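Side-chain contacts in D-lactate dehydrogenase (Fermentative) (Pseudomonas aeruginosa, PDB 6ABJ), which probably interconverts pyruvate and D-lactate with NADH or NAD+ as coenzyme, working as a tetramer in fermentative metabolism: residues V163-T168 with T174-M179; E185-D190 with A212-V217; V126-T131 with I246-G251. All coordinates share one frame; numbering follows the deposited sequence.

Contact 1 (V163-T168 with T174-M179)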
loop_
_atom_site.group_PDB
_atom_site.type_symbol
_atom_site.label_atom_id
_atom_site.label_comp_id
_atom_site.label_asym_id
_atom_site.label_seq_id
_atom_site.Cartn_x
_atom_site.Cartn_y
_atom_site.Cartn_z
ATOM N N VAL B 163 10.528 14.305 27.047
ATOM C CA VAL B 163 9.211 14.293 26.528
ATOM C C VAL B 163 8.487 15.470 27.173
ATOM O O VAL B 163 8.374 15.529 28.387
ATOM C CB VAL B 163 8.530 12.993 26.884
ATOM C CG1 VAL B 163 7.066 13.021 26.477
ATOM C CG2 VAL B 163 9.207 11.798 26.208
ATOM N N GLY B 164 8.012 16.385 26.351
ATOM C CA GLY B 164 7.352 17.585 26.828
ATOM C C GLY B 164 5.858 17.500 26.643
ATOM O O GLY B 164 5.332 17.378 25.521
ATOM N N VAL B 165 5.160 17.612 27.772
ATOM C CA VAL B 165 3.726 17.522 27.827
ATOM C C VAL B 165 3.139 18.890 27.996
ATOM O O VAL B 165 3.361 19.559 29.055
ATOM C CB VAL B 165 3.323 16.663 29.002
ATOM C CG1 VAL B 165 1.811 16.448 28.998
ATOM C CG2 VAL B 165 4.087 15.357 28.972
ATOM N N ILE B 166 2.419 19.330 26.983
ATOM C CA ILE B 166 1.793 20.607 27.019
ATOM C C ILE B 166 0.320 20.403 27.407
ATOM O O ILE B 166 -0.509 19.956 26.607
ATOM C CB ILE B 166 1.941 21.318 25.675
ATOM C CG1 ILE B 166 3.435 21.593 25.448
ATOM C CG2 ILE B 166 1.189 22.668 25.637
ATOM C CD1 ILE B 166 3.695 22.149 24.088
ATOM N N GLY B 167 0.026 20.741 28.671
ATOM C CA GLY B 167 -1.344 20.549 29.216
ATOM C C GLY B 167 -1.360 19.319 30.065
ATOM O O GLY B 167 -1.221 18.196 29.568
ATOM N N THR B 168 -1.503 19.513 31.368
ATOM C CA THR B 168 -1.399 18.412 32.303
ATOM C C THR B 168 -2.704 18.140 33.041
ATOM O O THR B 168 -2.683 17.666 34.171
ATOM C CB THR B 168 -0.227 18.577 33.285
ATOM O OG1 THR B 168 -0.323 19.836 34.011
ATOM C CG2 THR B 168 1.094 18.529 32.518
ATOM N N THR B 174 -2.111 11.281 32.215
ATOM C CA THR B 174 -2.123 9.870 31.895
ATOM C C THR B 174 -0.999 9.551 30.906
ATOM O O THR B 174 -0.259 8.568 31.058
ATOM C CB THR B 174 -3.481 9.465 31.293
ATOM O OG1 THR B 174 -4.552 9.904 32.162
ATOM C CG2 THR B 174 -3.577 7.952 31.072
ATOM N N PHE B 175 -0.906 10.387 29.872
ATOM C CA PHE B 175 0.210 10.288 28.903
ATOM C C PHE B 175 1.558 10.396 29.614
ATOM O O PHE B 175 2.525 9.619 29.377
ATOM C CB PHE B 175 0.022 11.398 27.874
ATOM C CG PHE B 175 1.175 11.521 26.897
ATOM C CD1 PHE B 175 1.282 10.620 25.870
ATOM C CD2 PHE B 175 2.184 12.464 27.076
ATOM C CE1 PHE B 175 2.352 10.706 24.945
ATOM C CE2 PHE B 175 3.279 12.537 26.183
ATOM C CZ PHE B 175 3.331 11.671 25.106
ATOM N N ALA B 176 1.677 11.379 30.489
ATOM C CA ALA B 176 2.952 11.563 31.198
ATOM C C ALA B 176 3.347 10.317 31.985
ATOM O O ALA B 176 4.536 9.912 31.968
ATOM C CB ALA B 176 2.903 12.798 32.089
ATOM N N ARG B 177 2.399 9.675 32.678
ATOM C CA ARG B 177 2.710 8.502 33.484
ATOM C C ARG B 177 3.185 7.350 32.603
ATOM O O ARG B 177 4.129 6.603 32.921
ATOM C CB ARG B 177 1.457 8.038 34.317
ATOM C CG ARG B 177 1.681 6.785 35.174
ATOM C CD ARG B 177 0.817 6.736 36.474
ATOM N NE ARG B 177 -0.434 7.450 36.270
ATOM C CZ ARG B 177 -0.750 8.652 36.760
ATOM N NH1 ARG B 177 0.042 9.291 37.568
ATOM N NH2 ARG B 177 -1.901 9.224 36.407
ATOM N N ILE B 178 2.531 7.163 31.462
ATOM C CA ILE B 178 2.994 6.108 30.540
ATOM C C ILE B 178 4.397 6.397 30.081
ATOM O O ILE B 178 5.227 5.510 30.103
ATOM C CB ILE B 178 2.095 5.992 29.309
ATOM C CG1 ILE B 178 0.697 5.549 29.718
ATOM C CG2 ILE B 178 2.646 4.932 28.376
ATOM C CD1 ILE B 178 -0.341 5.715 28.627
ATOM N N MET B 179 4.685 7.637 29.671
ATOM C CA MET B 179 6.009 7.916 29.113
ATOM C C MET B 179 7.113 7.834 30.208
ATOM O O MET B 179 8.259 7.420 29.908
ATOM C CB MET B 179 6.077 9.264 28.390
ATOM C CG MET B 179 5.136 9.381 27.189
ATOM S SD MET B 179 5.450 8.052 25.968
ATOM C CE MET B 179 7.026 8.578 25.321
#
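Phe175 presents the edge of its ring to Val165 and meets Val163 at a slant. CG2 of Val165 lies near the ring plane, 3.9 Å from Phe175 CD2, and the two side chains run past one another in opposite directions. Val163 comes in obliquely, its CG1 3.8 Å from Phe175 CE2. One face of the ring is taken by the helix's own Met179, whose CG stands 3.6 Å above the plane, displaced toward the rim. Bends at chi2 (-57°) and chi3 (-71°) fold the methionine chain back so that Met179 CE sits 4.0 Å from Val163 CG2, the two side chains crossing at about a right angle. Ala176 completes the strip with its CB 4.2 Å from Val165 CG2. Both valines point toward the helix.

No hydrogen bond joins the two segments; the fit is wholly apolar and buried. Beyond it, Phe175 also packs on Ile129 of helix 118-134. The axes of strand 163-166 and helix 174-179 are 9.4 Å apart and run at 170°, nearly antiparallel. Gly167 fits the first glycine of a GxGxxG pattern, and Gln170 and Ile171, at the start of the helix, bind NADH. A helix laid back over its strand after such a turn is consistent with the first beta-alpha-beta unit of a Rossmann NAD-binding domain.

Contact 2 (E185-D190 with A212-V217); sequences ELLAYD and AESDIV
Leu187 turns its CG anti to its own carbonyl carbon (chi1 -48°), and an extended chi2 of 180° then carries CD1 outward from the strand to the chain at 213-214. That single methyl makes both of the close contacts between the segments. It lies 3.8 Å from Glu213 CB, where the two side chains cross at about a right angle, and 3.8 Å from Ser214 OG. The second distance marks van der Waals contact of a methyl with a hydroxyl oxygen, whose polar need is met elsewhere: Ser214 OG is hydrogen-bonded to the carbonyl O of Leu210, one turn back in the helix.

Glu213 offers the leucine mainly the root of its side chain. Beyond CG the chain is extended, and its end still passes near the same methyl, with OE1 4.0 Å from Leu187 CD1; that oxygen is held in a salt bridge by Arg203. In the Rossmann sheet, strands 185-189 and 216-219 are not neighbours, 162-166 lying between them. Leu187 meets the residues that lead into 216-219, where helix 207-213 ends, Ser214 being the first residue to leave helical angles. The contact is small, 102 Å² in all, with no hydrogen bond across it; Leu187 CA and Ser214 CA are 7.5 Å apart. Just past the end of the strand, Asp190, an NADH-binding residue, accepts a hydrogen bond at OD2 from the backbone N of Thr168.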
loop_
_atom_site.group_PDB
_atom_site.type_symbol
_atom_site.label_atom_id
_atom_site.label_comp_id
_atom_site.label_asym_id
_atom_site.label_seq_id
_atom_site.Cartn_x
_atom_site.Cartn_y
_atom_site.Cartn_z
ATOM N N GLU B 185 12.543 11.332 30.467
ATOM C CA GLU B 185 12.633 12.476 31.346
ATOM C C GLU B 185 11.467 13.370 30.970
ATOM O O GLU B 185 11.443 13.931 29.845
ATOM C CB GLU B 185 13.956 13.187 31.094
ATOM C CG GLU B 185 14.164 14.402 31.987
ATOM C CD GLU B 185 15.442 15.159 31.734
ATOM O OE1 GLU B 185 16.361 14.733 31.015
ATOM O OE2 GLU B 185 15.478 16.256 32.279
ATOM N N LEU B 186 10.530 13.555 31.904
ATOM C CA LEU B 186 9.310 14.307 31.644
ATOM C C LEU B 186 9.376 15.825 31.929
ATOM O O LEU B 186 9.700 16.215 33.065
ATOM C CB LEU B 186 8.185 13.781 32.470
ATOM C CG LEU B 186 7.338 12.708 31.787
ATOM C CD1 LEU B 186 6.531 13.265 30.645
ATOM C CD2 LEU B 186 8.223 11.594 31.295
ATOM N N LEU B 187 9.023 16.634 30.923
ATOM C CA LEU B 187 8.924 18.093 31.003
ATOM C C LEU B 187 7.486 18.460 30.780
ATOM O O LEU B 187 6.743 17.798 30.058
ATOM C CB LEU B 187 9.799 18.795 29.979
ATOM C CG LEU B 187 11.234 18.303 29.884
ATOM C CD1 LEU B 187 11.954 19.085 28.839
ATOM C CD2 LEU B 187 11.971 18.375 31.188
ATOM N N ALA B 188 7.046 19.494 31.456
ATOM C CA ALA B 188 5.656 19.856 31.401
ATOM C C ALA B 188 5.416 21.348 31.426
ATOM O O ALA B 188 6.115 22.103 32.080
ATOM C CB ALA B 188 4.959 19.228 32.581
ATOM N N TYR B 189 4.379 21.752 30.738
ATOM C CA TYR B 189 3.916 23.102 30.783
ATOM C C TYR B 189 2.415 23.084 31.027
ATOM O O TYR B 189 1.638 22.416 30.323
ATOM C CB TYR B 189 4.192 23.881 29.490
ATOM C CG TYR B 189 3.478 25.204 29.525
ATOM C CD1 TYR B 189 3.953 26.261 30.298
ATOM C CD2 TYR B 189 2.259 25.359 28.863
ATOM C CE1 TYR B 189 3.228 27.468 30.422
ATOM C CE2 TYR B 189 1.539 26.541 28.970
ATOM C CZ TYR B 189 2.021 27.584 29.713
ATOM O OH TYR B 189 1.253 28.718 29.772
ATOM N N ASP B 190 1.975 23.828 32.044
ATOM C CA ASP B 190 0.525 24.042 32.233
ATOM C C ASP B 190 0.369 25.360 32.993
ATOM O O ASP B 190 1.162 25.625 33.906
ATOM C CB ASP B 190 -0.145 22.900 32.991
ATOM C CG ASP B 190 -1.663 22.935 32.902
ATOM O OD1 ASP B 190 -2.311 23.722 33.660
ATOM O OD2 ASP B 190 -2.236 22.150 32.111
ATOM N N ALA B 212 12.153 24.091 23.322
ATOM C CA ALA B 212 13.596 23.982 22.941
ATOM C C ALA B 212 14.275 22.687 23.493
ATOM O O ALA B 212 15.180 22.181 22.867
ATOM C CB ALA B 212 14.326 25.187 23.444
ATOM N N GLU B 213 13.782 22.100 24.575
ATOM C CA GLU B 213 14.473 21.022 25.221
ATOM C C GLU B 213 13.954 19.651 24.848
ATOM O O GLU B 213 14.654 18.666 25.051
ATOM C CB GLU B 213 14.399 21.172 26.754
ATOM C CG GLU B 213 15.199 22.395 27.299
ATOM C CD GLU B 213 15.123 22.673 28.763
ATOM O OE1 GLU B 213 14.924 21.733 29.488
ATOM O OE2 GLU B 213 15.360 23.858 29.186
ATOM N N SER B 214 12.734 19.566 24.338
ATOM C CA SER B 214 12.066 18.299 24.218
ATOM C C SER B 214 12.442 17.540 22.911
ATOM O O SER B 214 12.488 18.140 21.856
ATOM C CB SER B 214 10.566 18.549 24.228
ATOM O OG SER B 214 10.116 18.964 25.484
ATOM N N ASP B 215 12.643 16.235 23.004
ATOM C CA ASP B 215 12.773 15.367 21.866
ATOM C C ASP B 215 11.404 15.023 21.291
ATOM O O ASP B 215 11.215 14.820 20.066
ATOM C CB ASP B 215 13.530 14.099 22.299
ATOM C CG ASP B 215 14.891 14.389 22.822
ATOM O OD1 ASP B 215 15.697 14.989 22.118
ATOM O OD2 ASP B 215 15.158 14.079 23.981
ATOM N N ILE B 216 10.423 14.984 22.140
ATOM C CA ILE B 216 9.039 14.650 21.728
ATOM C C ILE B 216 8.122 15.655 22.440
ATOM O O ILE B 216 8.296 15.838 23.622
ATOM C CB ILE B 216 8.610 13.228 22.156
ATOM C CG1 ILE B 216 9.476 12.175 21.472
ATOM C CG2 ILE B 216 7.146 12.983 21.813
ATOM C CD1 ILE B 216 9.286 10.769 22.067
ATOM N N VAL B 217 7.216 16.299 21.715
ATOM C CA VAL B 217 6.250 17.263 22.283
ATOM C C VAL B 217 4.880 16.724 22.047
ATOM O O VAL B 217 4.585 16.316 20.937
ATOM C CB VAL B 217 6.406 18.605 21.611
ATOM C CG1 VAL B 217 5.328 19.562 22.080
ATOM C CG2 VAL B 217 7.778 19.190 21.822
#

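Contact 3 (V126-T131 with I246-G251); sequences VGLILT and INTGRG
Ile129 and Ile246 make the closest apolar contact, with CG1 of one 3.7 Å from CG1 of the other and the side chains crossing at about a right angle. CG1 of Ile246 lies anti to its carbonyl carbon (chi1 -56°), and the bend at chi2 (-61°) brings CD1 to 3.9 Å from Ile129 CG1 and 4.3 Å from Leu128 CB. Leu128 reaches the loop just past the strand: its CD1 is 4.1 Å from Thr248 CG2, the two side chains sliding past each other in opposite directions.

No hydrogen bond crosses the contact; the side-chain hydrogen bonds lie within 246-251, where Asn247 points away from the helix. Asn247 OD1 accepts from Gly249 N at 2.8 Å, which defines an Asx turn. Its ND2 donates to Arg250 O at 3.1 Å in a nearly straight bond (174°), with the acceptor close to the amide plane. Both ends of the amide are thus used, fixing its rotation.

Thr248 also packs on Val121 and Ala125 of helix 118-134, while Leu130 packs on Gly127 of the second subunit. The chemistry therefore divides in two: apolar groups join the helix to the strand and the start of the loop, and one asparagine shapes the turn after the strand. Thr248, an NADH-binding residue, belongs to both, its methyl set against the helix and its backbone lying within the Asx turn.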
loop_
_atom_site.group_PDB
_atom_site.type_symbol
_atom_site.label_atom_id
_atom_site.label_comp_id
_atom_site.label_asym_id
_atom_site.label_seq_id
_atom_site.Cartn_x
_atom_site.Cartn_y
_atom_site.Cartn_z
ATOM N N VAL B 126 0.760 7.401 22.457
ATOM C CA VAL B 126 1.970 6.605 22.561
ATOM C C VAL B 126 2.131 5.678 21.338
ATOM O O VAL B 126 3.252 5.490 20.829
ATOM C CB VAL B 126 2.020 5.840 23.906
ATOM C CG1 VAL B 126 3.231 4.958 23.988
ATOM C CG2 VAL B 126 1.986 6.832 25.069
ATOM N N GLY B 127 1.037 5.125 20.830
ATOM C CA GLY B 127 1.109 4.314 19.648
ATOM C C GLY B 127 1.624 5.107 18.424
ATOM O O GLY B 127 2.444 4.615 17.628
ATOM N N LEU B 128 1.251 6.382 18.356
ATOM C CA LEU B 128 1.653 7.228 17.214
ATOM C C LEU B 128 3.146 7.455 17.385
ATOM O O LEU B 128 3.912 7.426 16.406
ATOM C CB LEU B 128 0.881 8.590 17.232
ATOM C CG LEU B 128 -0.577 8.502 16.698
ATOM C CD1 LEU B 128 -1.209 9.916 16.832
ATOM C CD2 LEU B 128 -0.661 7.999 15.292
ATOM N N ILE B 129 3.578 7.694 18.613
ATOM C CA ILE B 129 5.024 7.897 18.865
ATOM C C ILE B 129 5.842 6.689 18.408
ATOM O O ILE B 129 6.858 6.827 17.693
ATOM C CB ILE B 129 5.282 8.139 20.390
ATOM C CG1 ILE B 129 4.771 9.524 20.733
ATOM C CG2 ILE B 129 6.766 8.048 20.706
ATOM C CD1 ILE B 129 4.741 9.893 22.167
ATOM N N LEU B 130 5.396 5.494 18.778
ATOM C CA LEU B 130 6.189 4.313 18.492
ATOM C C LEU B 130 6.159 3.952 17.040
ATOM O O LEU B 130 7.167 3.573 16.488
ATOM C CB LEU B 130 5.714 3.127 19.333
ATOM C CG LEU B 130 6.307 3.199 20.761
ATOM C CD1 LEU B 130 5.485 2.346 21.649
ATOM C CD2 LEU B 130 7.801 2.841 20.758
ATOM N N THR B 131 5.004 4.128 16.376
ATOM C CA THR B 131 4.961 3.833 14.982
ATOM C C THR B 131 5.889 4.786 14.191
ATOM O O THR B 131 6.546 4.370 13.236
ATOM C CB THR B 131 3.521 3.748 14.368
ATOM O OG1 THR B 131 3.654 3.251 13.022
ATOM C CG2 THR B 131 2.883 5.026 14.224
ATOM N N ILE B 246 3.337 15.450 18.428
ATOM C CA ILE B 246 2.126 14.661 18.456
ATOM C C ILE B 246 0.961 15.625 18.859
ATOM O O ILE B 246 1.034 16.337 19.866
ATOM C CB ILE B 246 2.216 13.538 19.518
ATOM C CG1 ILE B 246 3.470 12.651 19.262
ATOM C CG2 ILE B 246 0.980 12.665 19.554
ATOM C CD1 ILE B 246 3.495 11.934 17.916
ATOM N N ASN B 247 -0.090 15.624 18.058
ATOM C CA ASN B 247 -1.310 16.337 18.411
ATOM C C ASN B 247 -2.482 15.391 18.394
ATOM O O ASN B 247 -3.044 15.036 17.329
ATOM C CB ASN B 247 -1.588 17.504 17.483
ATOM C CG ASN B 247 -2.777 18.342 17.985
ATOM O OD1 ASN B 247 -3.207 18.172 19.136
ATOM N ND2 ASN B 247 -3.307 19.168 17.134
ATOM N N THR B 248 -2.829 14.916 19.585
ATOM C CA THR B 248 -4.143 14.266 19.798
ATOM C C THR B 248 -5.169 15.196 20.489
ATOM O O THR B 248 -6.194 14.708 20.888
ATOM C CB THR B 248 -3.984 12.980 20.598
ATOM O OG1 THR B 248 -3.418 13.288 21.896
ATOM C CG2 THR B 248 -3.025 11.980 19.864
ATOM N N GLY B 249 -4.876 16.472 20.661
ATOM C CA GLY B 249 -5.737 17.408 21.454
ATOM C C GLY B 249 -6.902 17.996 20.640
ATOM O O GLY B 249 -7.952 17.452 20.620
ATOM N N ARG B 250 -6.672 19.030 19.890
ATOM C CA ARG B 250 -7.683 19.569 18.964
ATOM C C ARG B 250 -6.951 20.131 17.794
ATOM O O ARG B 250 -5.866 20.641 17.933
ATOM C CB ARG B 250 -8.499 20.752 19.610
ATOM C CG ARG B 250 -9.432 20.362 20.754
ATOM C CD ARG B 250 -10.735 19.667 20.334
ATOM N NE ARG B 250 -11.388 20.433 19.279
ATOM C CZ ARG B 250 -11.959 21.640 19.445
ATOM N NH1 ARG B 250 -11.990 22.251 20.632
ATOM N NH2 ARG B 250 -12.508 22.253 18.397
ATOM N N GLY B 251 -7.561 20.050 16.622
ATOM C CA GLY B 251 -6.917 20.457 15.379
ATOM C C GLY B 251 -6.368 21.835 15.397
ATOM O O GLY B 251 -5.232 22.089 14.960
#

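In the fold
From the N terminus, helix 118-134 supplies the first half of contact 3, which closes only when strand 243-247 is reached, a loop of 114 intervening residues. Within that span contact 1 closes first, with five residues between its segments 163-168 and 174-179; contact 2 then opens at strand 185-189 and closes at 212-217. Contacts 1 and 2 are thus in series and both lie inside contact 3. All three reach the seven-stranded parallel sheet: backbone hydrogen bonds between neighbouring strands, Val165 N to Leu187 O and Gly164 N to Ile216 O, link contacts 1 and 2, and another, Ile246 N to Val217 O, links 2 and 3. Val126 and Ile129 pack helix 118-134 against helix 170-181.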